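Local coordinates for protein phycocyanobilin lyase subunit beta (Nostoc sp. PCC 7120, PDB 5N3U) that associates with CpcE to form a phycocyanobilin lyase, probably required for attaching the chromophore to the phycocyanin alpha subunit CpcA, at residues A33-I38 with V64-T69; L59-V64 with D91-D96. All coordinates share one frame; numbering follows the deposited sequence.

Overall arrangement
Both contacts belong to one row of neighbouring helices and turns near the N-terminal end of this all-helical chain, and both lie on the same side of its centre, contact 1 about 18 Å and contact 2 about 12 Å from it. Their own centres are about 10 Å apart. V64 belongs to both: contact 1 packs helix 64-69 against helix 34-40, and contact 2 joins the turn leading into helix 64-69 to the turn leading into helix 95-104. They also touch directly, I34 CD1 lying 3.7 Å from A63 CB and L68 CD2 3.8 Å from A94 CA. The CpcE chain packs on P65 and L68 of contact 1 and bonds to R93 and D96 of contact 2.

Contact 1 (A33-I38 with V64-T69); sequences AIPTLI and VPQLLT
Q66 reaches from helix 64-69 across I34 and P35, and its amide does most of the touching. OE1 sits 3.6 Å from I34 CB and almost as near to both branches that leave it, CG1 and CG2, while NE2 lies against the proline ring, 3.4 Å from P35 CG. The chain is extended beyond CG (chi2 164°), which carries CD well out from its own helix. Glutamine suits the place because its CB packs on I34, 3.9 Å from CG2, while the NE2 end of the amide finishes at the partly exposed proline. An alanine here would probably open a gap over I34 and P35, since everything beyond CB that covers them would be gone.

Further along, I38 meets L67 in a purely apolar contact, with I38 CG1 3.8 Å from L67 CD2. CD1 of I38 also runs in to the backbone of the facing helix, 4.0 Å from Q66 C. Helices 34-40 and 64-69 lie side by side, with helix 46-59 between them in sequence, as in an alpha-solenoid; helix 64-69 belongs to the HEAT-repeat region. The short segments point the same general way but cross at 42°, their axes 10.1 Å apart at the closest.

Isoleucine and leucine suit I34, I38 and L67 because these three positions are buried. Behind this first shell, helix 46-59 receives I34 through L56 and L59, and helix 76-89 packs on L67 through T85, L86 and I89.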
loop_
_atom_site.group_PDB
_atom_site.type_symbol
_atom_site.label_atom_id
_atom_site.label_comp_id
_atom_site.label_asym_id
_atom_site.label_seq_id
_atom_site.Cartn_x
_atom_site.Cartn_y
_atom_site.Cartn_z
ATOM N N ALA B 33 5.804 -28.230 9.402
ATOM C CA ALA B 33 4.855 -27.148 9.638
ATOM C C ALA B 33 5.307 -25.752 9.068
ATOM O O ALA B 33 4.546 -24.793 9.158
ATOM C CB ALA B 33 4.643 -27.017 11.140
ATOM N N ILE B 34 6.560 -25.626 8.593
ATOM C CA ILE B 34 7.138 -24.299 8.194
ATOM C C ILE B 34 6.178 -23.552 7.264
ATOM O O ILE B 34 5.780 -22.434 7.576
ATOM C CB ILE B 34 8.487 -24.387 7.434
ATOM C CG1 ILE B 34 9.570 -25.147 8.192
ATOM C CG2 ILE B 34 9.051 -23.026 7.094
ATOM C CD1 ILE B 34 10.074 -24.583 9.409
ATOM N N PRO B 35 5.777 -24.177 6.163
ATOM C CA PRO B 35 4.875 -23.401 5.283
ATOM C C PRO B 35 3.589 -22.887 5.963
ATOM O O PRO B 35 3.138 -21.777 5.705
ATOM C CB PRO B 35 4.525 -24.393 4.189
ATOM C CG PRO B 35 5.621 -25.411 4.288
ATOM C CD PRO B 35 5.828 -25.582 5.724
ATOM N N THR B 36 3.003 -23.699 6.831
ATOM C CA THR B 36 1.836 -23.253 7.589
ATOM C C THR B 36 2.169 -22.111 8.486
ATOM O O THR B 36 1.399 -21.161 8.580
ATOM C CB THR B 36 1.189 -24.441 8.385
ATOM O OG1 THR B 36 0.816 -25.439 7.440
ATOM C CG2 THR B 36 -0.086 -24.014 9.098
ATOM N N LEU B 37 3.290 -22.167 9.176
ATOM C CA LEU B 37 3.653 -21.084 10.063
ATOM C C LEU B 37 3.737 -19.790 9.226
ATOM O O LEU B 37 3.243 -18.757 9.657
ATOM C CB LEU B 37 4.967 -21.310 10.804
ATOM C CG LEU B 37 4.858 -22.449 11.907
ATOM C CD1 LEU B 37 6.205 -22.959 12.352
ATOM C CD2 LEU B 37 4.139 -21.934 13.159
ATOM N N ILE B 38 4.408 -19.874 8.076
ATOM C CA ILE B 38 4.586 -18.662 7.228
ATOM C C ILE B 38 3.194 -18.155 6.798
ATOM O O ILE B 38 2.913 -16.935 6.830
ATOM C CB ILE B 38 5.488 -19.022 6.054
ATOM C CG1 ILE B 38 6.879 -19.268 6.646
ATOM C CG2 ILE B 38 5.489 -17.898 5.005
ATOM C CD1 ILE B 38 7.711 -19.983 5.651
ATOM N N VAL B 64 15.081 -20.992 6.882
ATOM C CA VAL B 64 15.462 -19.849 6.060
ATOM C C VAL B 64 15.115 -20.016 4.565
ATOM O O VAL B 64 14.537 -19.115 4.038
ATOM C CB VAL B 64 16.936 -19.454 6.293
ATOM C CG1 VAL B 64 17.390 -18.455 5.246
ATOM C CG2 VAL B 64 17.039 -18.902 7.640
ATOM N N PRO B 65 15.388 -21.166 3.906
ATOM C CA PRO B 65 15.052 -21.300 2.511
ATOM C C PRO B 65 13.577 -21.074 2.176
ATOM O O PRO B 65 13.236 -20.420 1.159
ATOM C CB PRO B 65 15.429 -22.777 2.202
ATOM C CG PRO B 65 16.620 -22.975 3.033
ATOM C CD PRO B 65 16.248 -22.287 4.344
ATOM N N GLN B 66 12.695 -21.653 2.973
ATOM C CA GLN B 66 11.262 -21.426 2.753
ATOM C C GLN B 66 10.834 -20.020 3.119
ATOM O O GLN B 66 10.018 -19.401 2.396
ATOM C CB GLN B 66 10.451 -22.474 3.512
ATOM C CG GLN B 66 10.410 -23.816 2.728
ATOM C CD GLN B 66 9.970 -24.927 3.619
ATOM O OE1 GLN B 66 10.636 -25.206 4.608
ATOM N NE2 GLN B 66 8.845 -25.528 3.328
ATOM N N LEU B 67 11.343 -19.491 4.211
ATOM C CA LEU B 67 11.080 -18.054 4.453
ATOM C C LEU B 67 11.497 -17.188 3.263
ATOM O O LEU B 67 10.762 -16.318 2.873
ATOM C CB LEU B 67 11.767 -17.570 5.636
ATOM C CG LEU B 67 11.134 -17.941 6.986
ATOM C CD1 LEU B 67 12.177 -17.788 8.058
ATOM C CD2 LEU B 67 9.946 -17.049 7.318
ATOM N N LEU B 68 12.663 -17.423 2.656
ATOM C CA LEU B 68 13.099 -16.607 1.510
ATOM C C LEU B 68 12.261 -16.739 0.251
ATOM O O LEU B 68 12.262 -15.793 -0.524
ATOM C CB LEU B 68 14.530 -16.872 1.067
ATOM C CG LEU B 68 15.575 -16.582 2.085
ATOM C CD1 LEU B 68 16.959 -17.176 1.756
ATOM C CD2 LEU B 68 15.687 -15.150 2.362
ATOM N N THR B 69 11.628 -17.871 0.010
ATOM C CA THR B 69 10.925 -18.128 -1.208
ATOM C C THR B 69 9.412 -18.160 -1.023
ATOM O O THR B 69 8.707 -18.400 -1.977
ATOM C CB THR B 69 11.332 -19.485 -1.818
ATOM O OG1 THR B 69 11.126 -20.521 -0.871
ATOM C CG2 THR B 69 12.826 -19.485 -2.177
#

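Contact 2 (L59-V64 with D91-D96)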
loop_
_atom_site.group_PDB
_atom_site.type_symbol
_atom_site.label_atom_id
_atom_site.label_comp_id
_atom_site.label_asym_id
_atom_site.label_seq_id
_atom_site.Cartn_x
_atom_site.Cartn_y
_atom_site.Cartn_z
ATOM N N LEU B 59 13.105 -22.603 15.218
ATOM C CA LEU B 59 13.612 -23.532 14.234
ATOM C C LEU B 59 14.909 -23.081 13.590
ATOM O O LEU B 59 15.710 -23.885 13.282
ATOM C CB LEU B 59 12.572 -23.772 13.158
ATOM C CG LEU B 59 11.383 -24.680 13.497
ATOM C CD1 LEU B 59 10.239 -24.562 12.533
ATOM C CD2 LEU B 59 11.826 -26.145 13.472
ATOM N N GLY B 60 15.068 -21.792 13.319
ATOM C CA GLY B 60 16.336 -21.222 12.892
ATOM C C GLY B 60 16.707 -21.471 11.434
ATOM O O GLY B 60 15.854 -21.431 10.548
ATOM N N GLU B 61 17.988 -21.763 11.181
ATOM C CA GLU B 61 18.510 -21.946 9.788
ATOM C C GLU B 61 17.698 -22.798 8.870
ATOM O O GLU B 61 17.564 -22.507 7.677
ATOM C CB GLU B 61 19.911 -22.586 9.791
ATOM C CG GLU B 61 21.000 -21.614 9.487
ATOM C CD GLU B 61 21.330 -20.702 10.653
ATOM O OE1 GLU B 61 21.369 -21.194 11.795
ATOM O OE2 GLU B 61 21.617 -19.511 10.421
ATOM N N VAL B 62 17.188 -23.908 9.389
ATOM C CA VAL B 62 16.488 -24.824 8.524
ATOM C C VAL B 62 15.224 -24.179 7.812
ATOM O O VAL B 62 14.799 -24.625 6.735
ATOM C CB VAL B 62 16.056 -26.113 9.307
ATOM C CG1 VAL B 62 15.026 -25.802 10.400
ATOM C CG2 VAL B 62 15.527 -27.169 8.351
ATOM N N ALA B 63 14.589 -23.243 8.496
ATOM C CA ALA B 63 13.427 -22.521 7.910
ATOM C C ALA B 63 13.814 -21.423 6.908
ATOM O O ALA B 63 12.932 -20.941 6.196
ATOM C CB ALA B 63 12.614 -21.945 8.986
ATOM N N VAL B 64 15.081 -20.992 6.882
ATOM C CA VAL B 64 15.462 -19.849 6.060
ATOM C C VAL B 64 15.115 -20.016 4.565
ATOM O O VAL B 64 14.537 -19.115 4.038
ATOM C CB VAL B 64 16.936 -19.454 6.293
ATOM C CG1 VAL B 64 17.390 -18.455 5.246
ATOM C CG2 VAL B 64 17.039 -18.902 7.640
ATOM N N ASP B 91 20.467 -15.411 9.559
ATOM C CA ASP B 91 21.224 -16.177 8.599
ATOM C C ASP B 91 21.547 -15.207 7.458
ATOM O O ASP B 91 20.663 -14.650 6.813
ATOM C CB ASP B 91 20.379 -17.364 8.166
ATOM C CG ASP B 91 21.028 -18.282 7.139
ATOM O OD1 ASP B 91 21.690 -17.876 6.170
ATOM O OD2 ASP B 91 20.740 -19.495 7.193
ATOM N N PRO B 92 22.841 -15.045 7.127
ATOM C CA PRO B 92 23.272 -14.076 6.107
ATOM C C PRO B 92 22.857 -14.430 4.694
ATOM O O PRO B 92 22.974 -13.584 3.802
ATOM C CB PRO B 92 24.828 -14.077 6.286
ATOM C CG PRO B 92 25.102 -15.467 6.792
ATOM C CD PRO B 92 24.012 -15.739 7.724
ATOM N N ARG B 93 22.283 -15.610 4.462
ATOM C CA ARG B 93 21.703 -15.893 3.160
ATOM C C ARG B 93 20.493 -14.993 2.841
ATOM O O ARG B 93 20.138 -14.868 1.720
ATOM C CB ARG B 93 21.285 -17.320 3.020
ATOM C CG ARG B 93 22.459 -18.340 3.018
ATOM C CD ARG B 93 21.865 -19.723 2.942
ATOM N NE ARG B 93 21.269 -20.103 4.213
ATOM C CZ ARG B 93 20.546 -21.206 4.407
ATOM N NH1 ARG B 93 20.387 -22.080 3.452
ATOM N NH2 ARG B 93 20.004 -21.441 5.592
ATOM N N ALA B 94 19.951 -14.338 3.840
ATOM C CA ALA B 94 18.826 -13.406 3.678
ATOM C C ALA B 94 19.264 -12.020 3.236
ATOM O O ALA B 94 18.428 -11.151 3.072
ATOM C CB ALA B 94 18.102 -13.320 5.024
ATOM N N LEU B 95 20.559 -11.785 3.058
ATOM C CA LEU B 95 21.031 -10.448 2.674
ATOM C C LEU B 95 20.247 -9.809 1.475
ATOM O O LEU B 95 19.714 -8.673 1.546
ATOM C CB LEU B 95 22.492 -10.540 2.338
ATOM C CG LEU B 95 23.102 -9.238 1.836
ATOM C CD1 LEU B 95 23.186 -8.203 2.921
ATOM C CD2 LEU B 95 24.476 -9.413 1.173
ATOM N N ASP B 96 20.197 -10.517 0.362
ATOM C CA ASP B 96 19.598 -9.893 -0.865
ATOM C C ASP B 96 18.106 -9.605 -0.707
ATOM O O ASP B 96 17.659 -8.592 -1.146
ATOM C CB ASP B 96 19.838 -10.782 -2.084
ATOM C CG ASP B 96 21.364 -10.881 -2.469
ATOM O OD1 ASP B 96 22.231 -9.960 -2.180
ATOM O OD2 ASP B 96 21.711 -11.892 -3.098
#
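OD1 of D91 is gripped by two donors of R93, the backbone N at 2.9 Å on its anti side and NE at 3.0 Å on its syn side. The first bond makes an Asx turn at the entry to helix 95-104, one of the helices of this HEAT-like solenoid. NH2 of R93 takes the other oxygen, OD2, at 2.6 Å, so guanidinium and carboxylate meet side-on in a two-nitrogen salt bridge whose acceptors lie nearly in the guanidinium plane. Aspartate fits because its short chain, with CG anti to the backbone N (chi1 180°), serves both main chain and arginine.

The turn before helix 64-69 rests on this pair. V64 packs CG2 on D91 CB at 3.7 Å and lays CG1 over one face of the guanidinium, a beta-branched shape that covers both residues. E61 O lies at the guanidinium edge, near its plane. The remaining nitrogen, NH1, bonds to G140 of the CpcE chain, which ties the pair into the subunit interface. E61 OE2 stands 3.3 Å from D91 OD2, a like-charge approach that the arginine probably eases. Just beside it, E61 CG lies 3.1 Å from D91 OD2.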